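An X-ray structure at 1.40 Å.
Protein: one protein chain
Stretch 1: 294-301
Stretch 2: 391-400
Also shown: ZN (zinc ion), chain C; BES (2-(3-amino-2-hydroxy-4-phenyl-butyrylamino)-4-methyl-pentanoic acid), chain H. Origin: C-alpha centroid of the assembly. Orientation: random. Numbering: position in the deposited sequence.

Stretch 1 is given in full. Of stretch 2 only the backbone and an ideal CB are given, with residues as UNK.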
# COMPACT_ATOMS: atom_id res chain seq x y z
N THR A 294 -3.31 4.04 -20.74
CA THR A 294 -2.21 3.08 -20.96
C THR A 294 -2.72 1.93 -21.81
O THR A 294 -3.55 1.08 -21.42
CB THR A 294 -1.76 2.58 -19.56
OG1 THR A 294 -1.19 3.64 -18.83
CG2 THR A 294 -0.54 1.58 -19.84
N ILE A 295 -2.22 1.94 -23.06
CA ILE A 295 -2.69 1.00 -24.05
C ILE A 295 -2.02 -0.36 -24.02
O ILE A 295 -2.53 -1.32 -24.58
CB ILE A 295 -2.64 1.55 -25.47
CG1 ILE A 295 -1.21 1.80 -25.83
CG2 ILE A 295 -3.54 2.90 -25.63
CD1 ILE A 295 -1.10 2.24 -27.41
N GLY A 296 -0.93 -0.43 -23.26
CA GLY A 296 -0.28 -1.73 -23.14
C GLY A 296 0.90 -1.65 -22.15
O GLY A 296 1.57 -0.61 -22.04
N MET A 297 1.14 -2.78 -21.50
CA MET A 297 2.28 -2.92 -20.62
C MET A 297 2.95 -4.22 -21.05
O MET A 297 2.35 -5.31 -21.09
CB MET A 297 1.87 -2.98 -19.11
CG MET A 297 3.08 -3.02 -18.09
SD MET A 297 3.61 -4.69 -17.86
CE MET A 297 5.09 -4.30 -16.91
N PHE A 298 4.22 -4.08 -21.46
CA PHE A 298 5.14 -5.18 -21.89
C PHE A 298 6.06 -5.50 -20.76
O PHE A 298 6.85 -4.68 -20.36
CB PHE A 298 5.96 -4.78 -23.10
CG PHE A 298 5.16 -4.49 -24.35
CD1 PHE A 298 5.33 -5.38 -25.46
CD2 PHE A 298 4.31 -3.39 -24.48
CE1 PHE A 298 4.64 -5.14 -26.63
CE2 PHE A 298 3.60 -3.17 -25.69
CZ PHE A 298 3.77 -4.02 -26.75
N GLN A 299 5.97 -6.69 -20.18
CA GLN A 299 6.87 -7.16 -19.12
C GLN A 299 7.96 -8.11 -19.63
O GLN A 299 7.63 -9.05 -20.37
CB GLN A 299 6.06 -7.85 -18.02
CG GLN A 299 6.97 -8.51 -16.95
CD GLN A 299 7.70 -7.49 -16.04
OE1 GLN A 299 7.54 -6.31 -16.14
NE2 GLN A 299 8.45 -7.97 -15.06
N LEU A 300 9.22 -7.77 -19.39
CA LEU A 300 10.36 -8.62 -19.91
C LEU A 300 10.98 -9.29 -18.70
O LEU A 300 11.53 -8.65 -17.80
CB LEU A 300 11.39 -7.62 -20.52
CG LEU A 300 10.89 -6.77 -21.72
CD1 LEU A 300 11.83 -5.65 -21.88
CD2 LEU A 300 11.19 -7.71 -22.94
N ASP A 301 10.82 -10.62 -18.66
CA ASP A 301 11.40 -11.40 -17.49
C ASP A 301 11.87 -12.73 -18.07
O ASP A 301 11.04 -13.51 -18.57
CB ASP A 301 10.27 -11.61 -16.52
CG ASP A 301 10.74 -12.02 -15.07
OD1 ASP A 301 11.93 -12.31 -14.92
OD2 ASP A 301 10.01 -11.92 -14.07
N UNK A 391 11.78 -7.84 -31.37
CA UNK A 391 10.34 -8.12 -31.39
C UNK A 391 9.56 -7.11 -30.47
O UNK A 391 8.54 -6.50 -30.89
CB UNK A 391 10.09 -9.56 -30.94
N UNK A 392 10.03 -6.96 -29.22
CA UNK A 392 9.33 -6.10 -28.26
C UNK A 392 9.48 -4.64 -28.78
O UNK A 392 8.54 -3.89 -28.72
CB UNK A 392 9.89 -6.26 -26.85
N UNK A 393 10.68 -4.30 -29.19
CA UNK A 393 10.81 -2.90 -29.65
C UNK A 393 9.97 -2.62 -30.88
O UNK A 393 9.43 -1.51 -30.98
CB UNK A 393 12.27 -2.57 -29.95
N UNK A 394 9.94 -3.55 -31.85
CA UNK A 394 9.06 -3.34 -33.04
C UNK A 394 7.59 -3.34 -32.71
O UNK A 394 6.85 -2.56 -33.33
CB UNK A 394 9.32 -4.42 -34.09
N UNK A 395 7.19 -4.16 -31.70
CA UNK A 395 5.79 -4.16 -31.24
C UNK A 395 5.46 -2.80 -30.62
O UNK A 395 4.40 -2.23 -30.97
CB UNK A 395 5.54 -5.28 -30.23
N UNK A 396 6.36 -2.30 -29.78
CA UNK A 396 6.11 -1.01 -29.16
C UNK A 396 6.10 0.10 -30.26
O UNK A 396 5.23 0.96 -30.27
CB UNK A 396 7.17 -0.72 -28.09
N UNK A 397 7.08 0.01 -31.16
CA UNK A 397 7.16 1.11 -32.15
C UNK A 397 6.05 1.04 -33.14
O UNK A 397 5.69 2.07 -33.77
CB UNK A 397 8.50 1.09 -32.89
N UNK A 398 5.43 -0.14 -33.35
CA UNK A 398 4.27 -0.17 -34.24
C UNK A 398 3.21 0.85 -33.73
O UNK A 398 2.51 1.49 -34.51
CB UNK A 398 3.69 -1.58 -34.31
N UNK A 399 3.07 0.98 -32.40
CA UNK A 399 2.15 2.01 -31.84
C UNK A 399 2.91 3.32 -31.66
O UNK A 399 2.34 4.42 -32.03
CB UNK A 399 1.56 1.56 -30.50
N UNK A 400 4.18 3.36 -31.22
CA UNK A 400 4.76 4.62 -30.80
C UNK A 400 5.24 5.44 -31.99
O UNK A 400 5.50 6.67 -31.85
CB UNK A 400 5.92 4.37 -29.83
ZN ZN C . 11.80 -12.73 -12.86
N2 BES H . 10.52 -14.83 -13.63
C1 BES H . 9.80 -15.40 -12.49
C6 BES H . 8.43 -15.87 -12.99
C7 BES H . 8.37 -17.09 -13.91
C8 BES H . 9.21 -18.22 -13.75
C12 BES H . 7.41 -17.08 -14.93
C9 BES H . 9.07 -19.32 -14.61
C11 BES H . 7.27 -18.19 -15.81
C10 BES H . 8.11 -19.30 -15.65
C2 BES H . 9.66 -14.35 -11.38
O2 BES H . 10.99 -13.84 -11.32
C3 BES H . 9.35 -15.13 -10.14
O3 BES H . 10.21 -15.89 -9.71
N1 BES H . 8.16 -15.02 -9.66
C4 BES H . 7.79 -15.82 -8.49
C13 BES H . 6.35 -15.41 -8.23
C14 BES H . 6.18 -13.94 -7.84
C15 BES H . 4.70 -13.81 -7.51
C16 BES H . 7.08 -13.45 -6.71
C5 BES H . 7.71 -17.32 -8.79
O1 BES H . 7.72 -18.13 -7.82
O4 BES H . 7.61 -17.76 -9.95

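Stretch 1 is a strand from 294 to 300, and stretch 2 is helical throughout. Their axes run nearly antiparallel, at 167°, with a closest approach of 10.6 Å. The strand offers the helix three apolar side chains, Ile 295, Phe 298 and Leu 300. It offers no charge, so apolar groups suit the facing positions.

Position 391 has helical angles, and nothing of stretch 1 lies within 5.5 Å of its ideal CB. The strand sets no preference here. The residue is Ile 391, with chi1 in m. Its carbonyl O accepts a hydrogen bond from the N of position 395.

Position 392 points toward the strand. Its ideal CB lies 4.4 Å from Leu 300 CD2 and 4.9 Å from Phe 298 CD1. A compact branched side chain could reach both; valine, isoleucine or leucine would be reasonable. The residue is Val 392, with chi1 in t. Val 392 CG1 is 3.9 Å from Phe 298 CD1 and 4.3 Å from Leu 300 CD2; Val 392 CG2 is 3.9 Å from Leu 300 CD2. It is the position most covered by the strand.

Position 393 points away from the strand. Its phi and psi, -64/-42, are ordinary for a helix and do not call for glycine. Many residues would fit as far as stretch 1 is concerned. The residue is Gly 393.

Position 394 is also out of reach, so polar and apolar side chains are equally possible. The residue is Ser 394. Its OG is hydrogen-bonded to a residue close to the stretch in sequence.

Position 395 points toward the strand, with the ideal CB already 3.7 Å from Phe 298 CE1. The CB itself makes the contact, so a small residue suits; alanine is the simplest choice. The residue is Ala 395. Its CB packs 3.7 Å from Phe 298 CE1.

Position 396 points sideways, and its ideal CB is 4.9 Å from Phe 298 CZ. One more carbon could reach the ring, so valine, isoleucine or leucine would suit. The residue is Val 396, with chi1 in t. Val 396 CG2 lies over one face of the Phe 298 ring, 10° off the ring normal, in a CH-pi contact. The same Val 396 CG2 is 3.8 Å from Phe 298 CE2.

Positions 397 and 398 are out of reach of stretch 1, which leaves the choice open at both. The residues are Tyr 397 and Gln 398. The amide group of Gln 398 is hydrogen-bonded elsewhere in the structure.

Position 399 points toward the strand. Its ideal CB is 4.1 Å from Ile 295 CD1, so a small apolar residue would meet that methyl directly. The residue is Ala 399, whose CB packs 4.1 Å from Ile 295 CD1.

Position 400 points sideways, with nothing of stretch 1 near its CB. Many side chains would be compatible with the strand. The residue is Ala 400, which makes no contact across.

Stretch 2, residues 391-400: IVGSAVYQAA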
# COMPACT_ATOMS: atom_id res chain seq x y z
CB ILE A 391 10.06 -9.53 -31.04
CG1 ILE A 391 10.46 -10.50 -32.19
CG2 ILE A 391 8.59 -9.77 -30.71
CD1 ILE A 391 10.61 -11.98 -31.79
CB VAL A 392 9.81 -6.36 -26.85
CG1 VAL A 392 9.24 -5.27 -25.87
CG2 VAL A 392 9.31 -7.68 -26.40
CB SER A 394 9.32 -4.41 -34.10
OG SER A 394 10.72 -4.22 -34.50
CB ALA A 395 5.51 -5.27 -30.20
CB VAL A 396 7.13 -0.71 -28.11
CG1 VAL A 396 7.12 0.81 -27.66
CG2 VAL A 396 6.93 -1.66 -26.87
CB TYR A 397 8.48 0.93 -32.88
CG TYR A 397 8.84 2.06 -33.80
CD1 TYR A 397 9.03 3.34 -33.28
CD2 TYR A 397 9.06 1.82 -35.12
CE1 TYR A 397 9.48 4.43 -34.13
CE2 TYR A 397 9.46 2.90 -35.97
CZ TYR A 397 9.64 4.15 -35.47
OH TYR A 397 10.04 5.21 -36.38
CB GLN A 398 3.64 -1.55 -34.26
CG GLN A 398 2.37 -1.70 -35.21
CD GLN A 398 2.11 -3.11 -35.63
OE1 GLN A 398 3.01 -3.99 -35.55
NE2 GLN A 398 0.88 -3.39 -36.05
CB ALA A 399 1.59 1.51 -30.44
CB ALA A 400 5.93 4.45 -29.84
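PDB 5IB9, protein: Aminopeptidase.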